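Tailspike protein (Siphovirus 9NA, PDB 3RIQ) recognises the lipopolysaccharide of Salmonella as the receptor-binding tailspike of a siphovirus and probably cleaves its O-antigen chains as an endorhamnosidase. Local coordinates at residues 338-343 against 360-365; 319-324 against 342-347; 22-27 against 46-51. One frame throughout, in Å; residues are numbered along the deposited sequence.

Contact 1 of 3, residues 338-343 against 360-365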
loop_
_atom_site.group_PDB
_atom_site.type_symbol
_atom_site.label_atom_id
_atom_site.label_comp_id
_atom_site.label_asym_id
_atom_site.label_seq_id
_atom_site.Cartn_x
_atom_site.Cartn_y
_atom_site.Cartn_z
ATOM N N VAL A 338 5.899 -7.456 1.184
ATOM C CA VAL A 338 5.371 -8.409 2.187
ATOM C C VAL A 338 5.774 -9.798 1.742
ATOM O O VAL A 338 5.481 -10.171 0.605
ATOM C CB VAL A 338 3.805 -8.340 2.239
ATOM C CG1 VAL A 338 3.207 -9.418 3.142
ATOM C CG2 VAL A 338 3.338 -6.921 2.644
ATOM N N THR A 339 6.487 -10.556 2.584
ATOM C CA THR A 339 6.800 -11.922 2.212
ATOM C C THR A 339 6.379 -12.880 3.299
ATOM O O THR A 339 6.608 -12.601 4.481
ATOM C CB THR A 339 8.293 -12.136 1.817
ATOM O OG1 THR A 339 9.138 -12.196 2.986
ATOM C CG2 THR A 339 8.782 -11.042 0.830
ATOM N N TYR A 340 5.765 -13.990 2.881
ATOM C CA TYR A 340 5.334 -15.078 3.763
ATOM C C TYR A 340 6.074 -16.352 3.372
ATOM O O TYR A 340 6.174 -16.673 2.176
ATOM C CB TYR A 340 3.830 -15.357 3.582
ATOM C CG TYR A 340 2.943 -14.443 4.380
ATOM C CD1 TYR A 340 2.598 -14.785 5.694
ATOM C CD2 TYR A 340 2.508 -13.222 3.868
ATOM C CE1 TYR A 340 1.822 -13.945 6.473
ATOM C CE2 TYR A 340 1.694 -12.362 4.624
ATOM C CZ TYR A 340 1.376 -12.739 5.949
ATOM O OH TYR A 340 0.648 -11.928 6.784
ATOM N N GLU A 341 6.503 -17.118 4.371
ATOM C CA GLU A 341 6.988 -18.513 4.156
ATOM C C GLU A 341 8.167 -18.596 3.185
ATOM O O GLU A 341 8.372 -19.627 2.545
ATOM C CB GLU A 341 5.831 -19.434 3.668
ATOM C CG GLU A 341 4.711 -19.744 4.678
ATOM C CD GLU A 341 3.616 -20.516 3.936
ATOM O OE1 GLU A 341 3.759 -21.708 3.804
ATOM O OE2 GLU A 341 2.667 -19.915 3.352
ATOM N N ALA A 342 8.996 -17.554 3.094
ATOM C CA ALA A 342 10.244 -17.702 2.304
ATOM C C ALA A 342 11.089 -18.821 2.920
ATOM O O ALA A 342 11.243 -18.875 4.156
ATOM C CB ALA A 342 11.029 -16.411 2.301
ATOM N N HIS A 343 11.633 -19.707 2.080
ATOM C CA HIS A 343 12.437 -20.805 2.618
ATOM C C HIS A 343 13.862 -20.364 3.005
ATOM O O HIS A 343 14.460 -20.932 3.940
ATOM C CB HIS A 343 12.430 -22.011 1.675
ATOM C CG HIS A 343 11.090 -22.675 1.585
ATOM N ND1 HIS A 343 10.910 -24.023 1.818
ATOM C CD2 HIS A 343 9.863 -22.169 1.332
ATOM C CE1 HIS A 343 9.625 -24.326 1.672
ATOM N NE2 HIS A 343 8.968 -23.213 1.386
ATOM N N THR A 360 7.254 -6.206 5.553
ATOM C CA THR A 360 6.617 -7.153 6.475
ATOM C C THR A 360 7.116 -8.539 6.087
ATOM O O THR A 360 6.906 -8.964 4.948
ATOM C CB THR A 360 5.087 -7.074 6.352
ATOM O OG1 THR A 360 4.677 -5.738 6.702
ATOM C CG2 THR A 360 4.412 -8.041 7.330
ATOM N N VAL A 361 7.813 -9.215 6.996
ATOM C CA VAL A 361 8.320 -10.560 6.739
ATOM C C VAL A 361 7.741 -11.495 7.776
ATOM O O VAL A 361 7.944 -11.275 8.978
ATOM C CB VAL A 361 9.879 -10.606 6.767
ATOM C CG1 VAL A 361 10.402 -12.068 6.805
ATOM C CG2 VAL A 361 10.474 -9.828 5.568
ATOM N N VAL A 362 7.076 -12.567 7.322
ATOM C CA VAL A 362 6.451 -13.551 8.200
ATOM C C VAL A 362 6.952 -14.918 7.822
ATOM O O VAL A 362 6.954 -15.311 6.631
ATOM C CB VAL A 362 4.913 -13.524 8.052
ATOM C CG1 VAL A 362 4.264 -14.643 8.889
ATOM C CG2 VAL A 362 4.313 -12.127 8.435
ATOM N N CYS A 363 7.418 -15.632 8.842
ATOM C CA CYS A 363 7.863 -17.022 8.673
ATOM C C CYS A 363 8.898 -17.232 7.556
ATOM O O CYS A 363 8.718 -18.152 6.728
ATOM C CB CYS A 363 6.659 -17.951 8.447
ATOM S SG CYS A 363 7.036 -19.740 8.605
ATOM N N ALA A 364 9.932 -16.387 7.494
ATOM C CA ALA A 364 11.055 -16.673 6.596
ATOM C C ALA A 364 11.965 -17.732 7.231
ATOM O O ALA A 364 11.692 -18.230 8.350
ATOM C CB ALA A 364 11.823 -15.396 6.244
ATOM N N ASN A 365 13.038 -18.108 6.533
ATOM C CA ASN A 365 13.889 -19.199 7.027
ATOM C C ASN A 365 13.020 -20.421 7.354
ATOM O O ASN A 365 13.233 -21.119 8.381
ATOM C CB ASN A 365 14.733 -18.721 8.245
ATOM C CG ASN A 365 15.671 -19.802 8.809
ATOM O OD1 ASN A 365 16.310 -20.583 8.075
ATOM N ND2 ASN A 365 15.769 -19.833 10.129
HETATM O O HOH W 1 8.902 -14.783 4.364
HETATM O O HOH W 2 16.032 -21.985 5.839
#
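Strands 338-340 and 360-362 run parallel, with axes 4.8 Å apart at closest and directions only 2° apart. Thr339 sits between Thr360 and Val362. Its N donates to Thr360 O at 2.9 Å, and its O accepts from Val362 N. One step on, Glu341 N donates to Val362 O. Each strand residue pairs with the one 22 positions later, and side chains at matching positions line up. Val338 lies beside Thr360, Thr339 beside Val361, and Tyr340 beside Val362, each pair pointing the same way. The tightest of these is Tyr340 with Val362. CD1 and CE1 of the Tyr340 ring meet Val362 CB and CG1 in an oblique approach, with CE1 3.5 Å from CB. CG of Tyr340 stands beside the backbone N (chi1 -83°), and the ring lies alongside Val362. On the other face of the strands Thr339 OG1 comes 3.7 Å from Val361 CG2.

Such in-register stacking in successive turns is characteristic of parallel beta-helices; this tailspike has the right-handed form. The face with Val338, Tyr340, Thr360 and Val362 looks toward a second subunit of the trimer, where Tyr340 packs on its Asp355 and Val362 on its Arg383. Thr339 and Val361 point to the opposite face. Thr339 OG1 bonds to Gly346 O and also takes a bond from water 1. That water accepts from Ala342 N and donates to Val362 O, 3.0 Å away, so it stitches the point where the two segments leave their strands.

Beyond the strands both segments turn with left-handed backbone angles at Glu341 and Cys363. Ala342 CB and Ala364 CB then meet at 4.1 Å. Water 2 joins His343 O to Asn365 OD1, at 2.7 Å from each. The Glu341 carboxylate reaches out to salt bridges with Lys366 and Arg318.

Contact 2 of 3, residues 319-324 against 342-347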
loop_
_atom_site.group_PDB
_atom_site.type_symbol
_atom_site.label_atom_id
_atom_site.label_comp_id
_atom_site.label_asym_id
_atom_site.label_seq_id
_atom_site.Cartn_x
_atom_site.Cartn_y
_atom_site.Cartn_z
ATOM N N ASP A 319 5.628 -18.444 0.073
ATOM C CA ASP A 319 6.162 -19.823 0.031
ATOM C C ASP A 319 7.148 -20.039 -1.153
ATOM O O ASP A 319 7.156 -21.108 -1.793
ATOM C CB ASP A 319 4.975 -20.831 0.004
ATOM C CG ASP A 319 5.356 -22.248 0.428
ATOM O OD1 ASP A 319 6.386 -22.457 1.131
ATOM O OD2 ASP A 319 4.588 -23.178 0.050
ATOM N N CYS A 320 7.982 -19.036 -1.405
ATOM C CA CYS A 320 9.024 -19.147 -2.399
ATOM C C CYS A 320 10.200 -19.931 -1.827
ATOM O O CYS A 320 10.546 -19.760 -0.655
ATOM C CB CYS A 320 9.458 -17.749 -2.824
ATOM S SG CYS A 320 8.085 -16.862 -3.710
ATOM N N MET A 321 10.782 -20.821 -2.644
ATOM C CA MET A 321 11.826 -21.704 -2.152
ATOM C C MET A 321 13.159 -20.999 -1.903
ATOM O O MET A 321 13.971 -21.454 -1.066
ATOM C CB MET A 321 11.971 -22.882 -3.115
ATOM C CG MET A 321 12.972 -23.966 -2.705
ATOM S SD MET A 321 12.729 -24.717 -1.064
ATOM C CE MET A 321 11.289 -25.769 -1.346
ATOM N N GLY A 322 13.363 -19.871 -2.586
ATOM C CA GLY A 322 14.552 -19.039 -2.415
ATOM C C GLY A 322 14.286 -17.918 -1.410
ATOM O O GLY A 322 13.609 -18.109 -0.364
ATOM N N ILE A 323 14.838 -16.744 -1.719
ATOM C CA ILE A 323 14.688 -15.562 -0.873
ATOM C C ILE A 323 13.350 -14.910 -1.181
ATOM O O ILE A 323 12.893 -14.918 -2.321
ATOM C CB ILE A 323 15.883 -14.606 -1.104
ATOM C CG1 ILE A 323 17.183 -15.311 -0.668
ATOM C CG2 ILE A 323 15.713 -13.255 -0.372
ATOM C CD1 ILE A 323 18.464 -14.541 -1.052
ATOM N N GLY A 324 12.696 -14.379 -0.143
ATOM C CA GLY A 324 11.348 -13.846 -0.343
ATOM C C GLY A 324 11.313 -12.698 -1.350
ATOM O O GLY A 324 10.399 -12.632 -2.176
ATOM N N ALA A 342 8.996 -17.554 3.094
ATOM C CA ALA A 342 10.244 -17.702 2.304
ATOM C C ALA A 342 11.089 -18.821 2.920
ATOM O O ALA A 342 11.243 -18.875 4.156
ATOM C CB ALA A 342 11.029 -16.411 2.301
ATOM N N HIS A 343 11.633 -19.707 2.080
ATOM C CA HIS A 343 12.437 -20.805 2.618
ATOM C C HIS A 343 13.862 -20.364 3.005
ATOM O O HIS A 343 14.460 -20.932 3.940
ATOM C CB HIS A 343 12.430 -22.011 1.675
ATOM C CG HIS A 343 11.090 -22.675 1.585
ATOM N ND1 HIS A 343 10.910 -24.023 1.818
ATOM C CD2 HIS A 343 9.863 -22.169 1.332
ATOM C CE1 HIS A 343 9.625 -24.326 1.672
ATOM N NE2 HIS A 343 8.968 -23.213 1.386
ATOM N N LYS A 344 14.367 -19.334 2.338
ATOM C CA LYS A 344 15.632 -18.688 2.709
ATOM C C LYS A 344 15.303 -17.392 3.457
ATOM O O LYS A 344 14.264 -17.326 4.158
ATOM C CB LYS A 344 16.508 -18.428 1.462
ATOM C CG LYS A 344 16.650 -19.650 0.521
ATOM C CD LYS A 344 17.311 -20.841 1.171
ATOM C CE LYS A 344 17.578 -21.979 0.124
ATOM N NZ LYS A 344 16.343 -22.743 -0.284
ATOM N N GLU A 345 16.139 -16.356 3.321
ATOM C CA GLU A 345 15.812 -15.086 3.967
ATOM C C GLU A 345 14.498 -14.485 3.435
ATOM O O GLU A 345 14.115 -14.734 2.290
ATOM C CB GLU A 345 16.912 -14.066 3.764
ATOM C CG GLU A 345 18.236 -14.418 4.456
ATOM C CD GLU A 345 19.179 -15.305 3.623
ATOM O OE1 GLU A 345 18.802 -15.793 2.535
ATOM O OE2 GLU A 345 20.326 -15.482 4.070
ATOM N N GLY A 346 13.816 -13.703 4.270
ATOM C CA GLY A 346 12.555 -13.093 3.865
ATOM C C GLY A 346 12.693 -11.870 2.965
ATOM O O GLY A 346 11.859 -11.626 2.092
ATOM N N MET A 347 13.760 -11.117 3.183
ATOM C CA MET A 347 14.066 -9.865 2.461
ATOM C C MET A 347 15.574 -9.710 2.559
ATOM O O MET A 347 16.152 -9.880 3.649
ATOM C CB MET A 347 13.353 -8.654 3.093
ATOM C CG MET A 347 13.476 -7.372 2.265
ATOM S SD MET A 347 14.116 -5.931 3.168
ATOM C CE MET A 347 15.898 -6.105 2.998
#
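The His343 ring meets Asp319 at its edge and Met321 obliquely. NE2 of His343 donates to Asp319 OD1 at 2.7 Å, with an N-H...O angle of 160°. OD1 lies close to the ring plane and is met nearly along its C-O axis. The carboxylate and ring planes are 25° apart. Met321 SD lies 4.0 Å from the ring centroid, 37° off the ring normal, with SD and CE both near ND1. The Met321 chain bends at chi2 and chi3, and this brings its end back to the ring. Cys320 O also nears the ring obliquely, 3.2 Å from His343 CD2. Outside the two segments, Trp103 meets the ring at a steep angle and Asp367 OD2 bonds to ND1. Asp319 and Asp367 thus hold the two ring nitrogens and fix the ring's rotation. Lys366 forms a salt bridge with Asp319 OD1.

Each segment is a turn joining two consecutive strands within its own rung of the beta-helix. The two turns lie in neighbouring rungs, one over the other, and follow one another closely, held by three backbone bonds. His343 N donates to Cys320 O, Lys344 N to Gly322 O, and Gly324 N to Glu345 O. Lys344 N stands well above the plane of the Gly322 carbonyl.

Lys344 folds back over the turn. Its CB and CG pack on Gly322, where CG comes within 3.5 Å of the carbonyl C. Bends at chi2 and chi4 then let NZ donate to Met321 O at 2.8 Å. Ile323 crosses Lys344 at about a right angle, with its CG1 3.8 Å from Lys344 CB. Ile323 CG2 sits 3.4 Å from Glu345 O. Gly324 packs close against the other turn, its CA 3.3 Å from Gly346 O.

Contact 3 of 3, residues 22-27 against 46-51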
loop_
_atom_site.group_PDB
_atom_site.type_symbol
_atom_site.label_atom_id
_atom_site.label_comp_id
_atom_site.label_asym_id
_atom_site.label_seq_id
_atom_site.Cartn_x
_atom_site.Cartn_y
_atom_site.Cartn_z
ATOM N N THR A 22 1.365 -20.486 -46.074
ATOM C CA THR A 22 2.341 -20.099 -45.042
ATOM C C THR A 22 1.972 -18.749 -44.440
ATOM O O THR A 22 1.296 -17.917 -45.079
ATOM C CB THR A 22 3.788 -19.990 -45.578
ATOM O OG1 THR A 22 3.889 -18.903 -46.491
ATOM C CG2 THR A 22 4.261 -21.290 -46.277
ATOM N N LEU A 23 2.509 -18.497 -43.250
ATOM C CA LEU A 23 2.379 -17.208 -42.606
ATOM C C LEU A 23 3.092 -16.101 -43.399
ATOM O O LEU A 23 2.576 -14.982 -43.498
ATOM C CB LEU A 23 2.914 -17.286 -41.176
ATOM C CG LEU A 23 2.601 -16.088 -40.291
ATOM C CD1 LEU A 23 1.105 -15.686 -40.290
ATOM C CD2 LEU A 23 3.120 -16.444 -38.846
ATOM N N GLN A 24 4.223 -16.424 -44.020
ATOM C CA GLN A 24 4.901 -15.446 -44.883
ATOM C C GLN A 24 4.013 -15.024 -46.064
ATOM O O GLN A 24 3.896 -13.823 -46.367
ATOM C CB GLN A 24 6.240 -15.986 -45.415
ATOM C CG GLN A 24 6.922 -14.996 -46.395
ATOM C CD GLN A 24 7.369 -13.744 -45.633
ATOM O OE1 GLN A 24 8.280 -13.805 -44.797
ATOM N NE2 GLN A 24 6.674 -12.633 -45.854
ATOM N N GLU A 25 3.350 -15.981 -46.708
ATOM C CA GLU A 25 2.463 -15.597 -47.825
ATOM C C GLU A 25 1.350 -14.653 -47.356
ATOM O O GLU A 25 1.013 -13.676 -48.031
ATOM C CB GLU A 25 1.847 -16.843 -48.454
ATOM C CG GLU A 25 2.805 -17.643 -49.325
ATOM C CD GLU A 25 2.380 -19.084 -49.555
ATOM O OE1 GLU A 25 1.422 -19.557 -48.908
ATOM O OE2 GLU A 25 3.036 -19.754 -50.374
ATOM N N ALA A 26 0.805 -14.921 -46.170
ATOM C CA ALA A 26 -0.239 -14.066 -45.596
ATOM C C ALA A 26 0.323 -12.666 -45.249
ATOM O O ALA A 26 -0.302 -11.647 -45.559
ATOM C CB ALA A 26 -0.857 -14.744 -44.359
ATOM N N ALA A 27 1.522 -12.630 -44.651
ATOM C CA ALA A 27 2.163 -11.369 -44.299
ATOM C C ALA A 27 2.457 -10.529 -45.536
ATOM O O ALA A 27 2.258 -9.304 -45.503
ATOM C CB ALA A 27 3.457 -11.634 -43.565
ATOM N N GLU A 46 11.597 -21.012 -38.625
ATOM C CA GLU A 46 10.776 -20.314 -39.612
ATOM C C GLU A 46 10.857 -18.806 -39.379
ATOM O O GLU A 46 10.959 -18.341 -38.232
ATOM C CB GLU A 46 9.289 -20.776 -39.496
ATOM C CG GLU A 46 8.384 -20.176 -40.601
ATOM C CD GLU A 46 7.019 -20.825 -40.681
ATOM O OE1 GLU A 46 6.088 -20.149 -41.192
ATOM O OE2 GLU A 46 6.884 -22.002 -40.268
ATOM N N ALA A 47 10.812 -18.036 -40.459
ATOM C CA ALA A 47 10.853 -16.589 -40.346
ATOM C C ALA A 47 9.716 -15.981 -41.159
ATOM O O ALA A 47 9.309 -16.510 -42.227
ATOM C CB ALA A 47 12.190 -16.064 -40.830
ATOM N N VAL A 48 9.207 -14.865 -40.664
ATOM C CA VAL A 48 8.145 -14.091 -41.320
ATOM C C VAL A 48 8.631 -12.657 -41.416
ATOM O O VAL A 48 8.957 -12.026 -40.381
ATOM C CB VAL A 48 6.807 -14.143 -40.553
ATOM C CG1 VAL A 48 5.718 -13.380 -41.321
ATOM C CG2 VAL A 48 6.390 -15.603 -40.359
ATOM N N ASP A 49 8.703 -12.164 -42.657
ATOM C CA ASP A 49 9.126 -10.797 -42.939
ATOM C C ASP A 49 7.877 -9.948 -43.196
ATOM O O ASP A 49 7.168 -10.178 -44.178
ATOM C CB ASP A 49 10.021 -10.814 -44.205
ATOM C CG ASP A 49 10.446 -9.420 -44.684
ATOM O OD1 ASP A 49 10.144 -8.390 -44.075
ATOM O OD2 ASP A 49 11.151 -9.373 -45.734
ATOM N N PHE A 50 7.603 -8.999 -42.292
ATOM C CA PHE A 50 6.387 -8.166 -42.374
ATOM C C PHE A 50 6.568 -6.888 -43.171
ATOM O O PHE A 50 5.657 -6.047 -43.227
ATOM C CB PHE A 50 5.877 -7.862 -40.927
ATOM C CG PHE A 50 5.294 -9.077 -40.239
ATOM C CD1 PHE A 50 4.000 -9.525 -40.544
ATOM C CD2 PHE A 50 6.057 -9.789 -39.294
ATOM C CE1 PHE A 50 3.469 -10.628 -39.886
ATOM C CE2 PHE A 50 5.533 -10.915 -38.651
ATOM C CZ PHE A 50 4.250 -11.319 -38.922
ATOM N N GLY A 51 7.755 -6.701 -43.742
ATOM C CA GLY A 51 8.003 -5.633 -44.709
ATOM C C GLY A 51 7.864 -4.210 -44.181
ATOM O O GLY A 51 7.623 -3.285 -44.960
HETATM O O HOH W 3 6.345 -18.270 -43.068
HETATM O O HOH W 4 10.346 -15.531 -44.854
HETATM O O HOH W 5 5.442 -8.471 -45.841
#
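Gln24 spans the gap from helix to strand and grips Asp49 through both ends of its amide. Its OE1 accepts from Asp49 N at 2.7 Å, and its NE2 donates to Asp49 O at 3.0 Å. Both bonds are nearly straight, at 172° and 175°. Asp49 O lies close to the Gln24 amide plane, so the paired bonds hold that amide in its rotation. CG of Gln24 is anti to the backbone N (chi1 177°), and the bend at chi2 turns CD toward the strand. NE2 also bonds to Thr28 OG1, and water 4 links OE1 to Ala47 O.

The apolar side chains meet beside this amide. Leu23 crosses Val48 at about a right angle, with Leu23 CD2 3.7 Å from Val48 CG2. The other branch of Val48, CG1, touches Ala27 CB at 3.6 Å and lies over one face of the Phe50 ring, toward its rim. Ala27 CB also meets Phe50 CD1 at 3.7 Å, obliquely to the ring.

The helix starts with a capping box. Thr22 OG1 accepts from Glu25 N, and Glu25 OE1 accepts from Thr22 N. Asp49 OD1 accepts from Gly51 N in an Asx turn. Water 3 joins Gln24 N to Glu46 OE1, which also bonds to Tyr40.

The helical residues 23-27, part of helix 23-29, and strand 46-49 run almost parallel near the N-terminal end of the beta-helical chain. Strand 46-49 pairs in parallel with strand 67-72, whose Trp71 packs on Leu23 and Val48 and meets Phe50 edge-to-face. Strand 33-36 adds Ile36 against Leu23 and Leu34 against Phe50.

Contacts 1 and 2 are buried in the middle of the beta-helix and have centres 6 Å apart. They share Ala342 and His343, so three successive rungs are joined through them. Contact 1 pairs strands by backbone bonds and touches a second subunit. Contact 2 joins the turns after such strands, adds a histidine-carboxylate bond and a lysine bond to a carbonyl, and touches no other chain. Contact 3 is only partly buried and stands apart, its nearest atoms about 39 Å from contact 1 and about 35 Å from contact 2. It sets a helix against a strand, using a glutamine side chain where the others rely largely on backbone bonds between rungs.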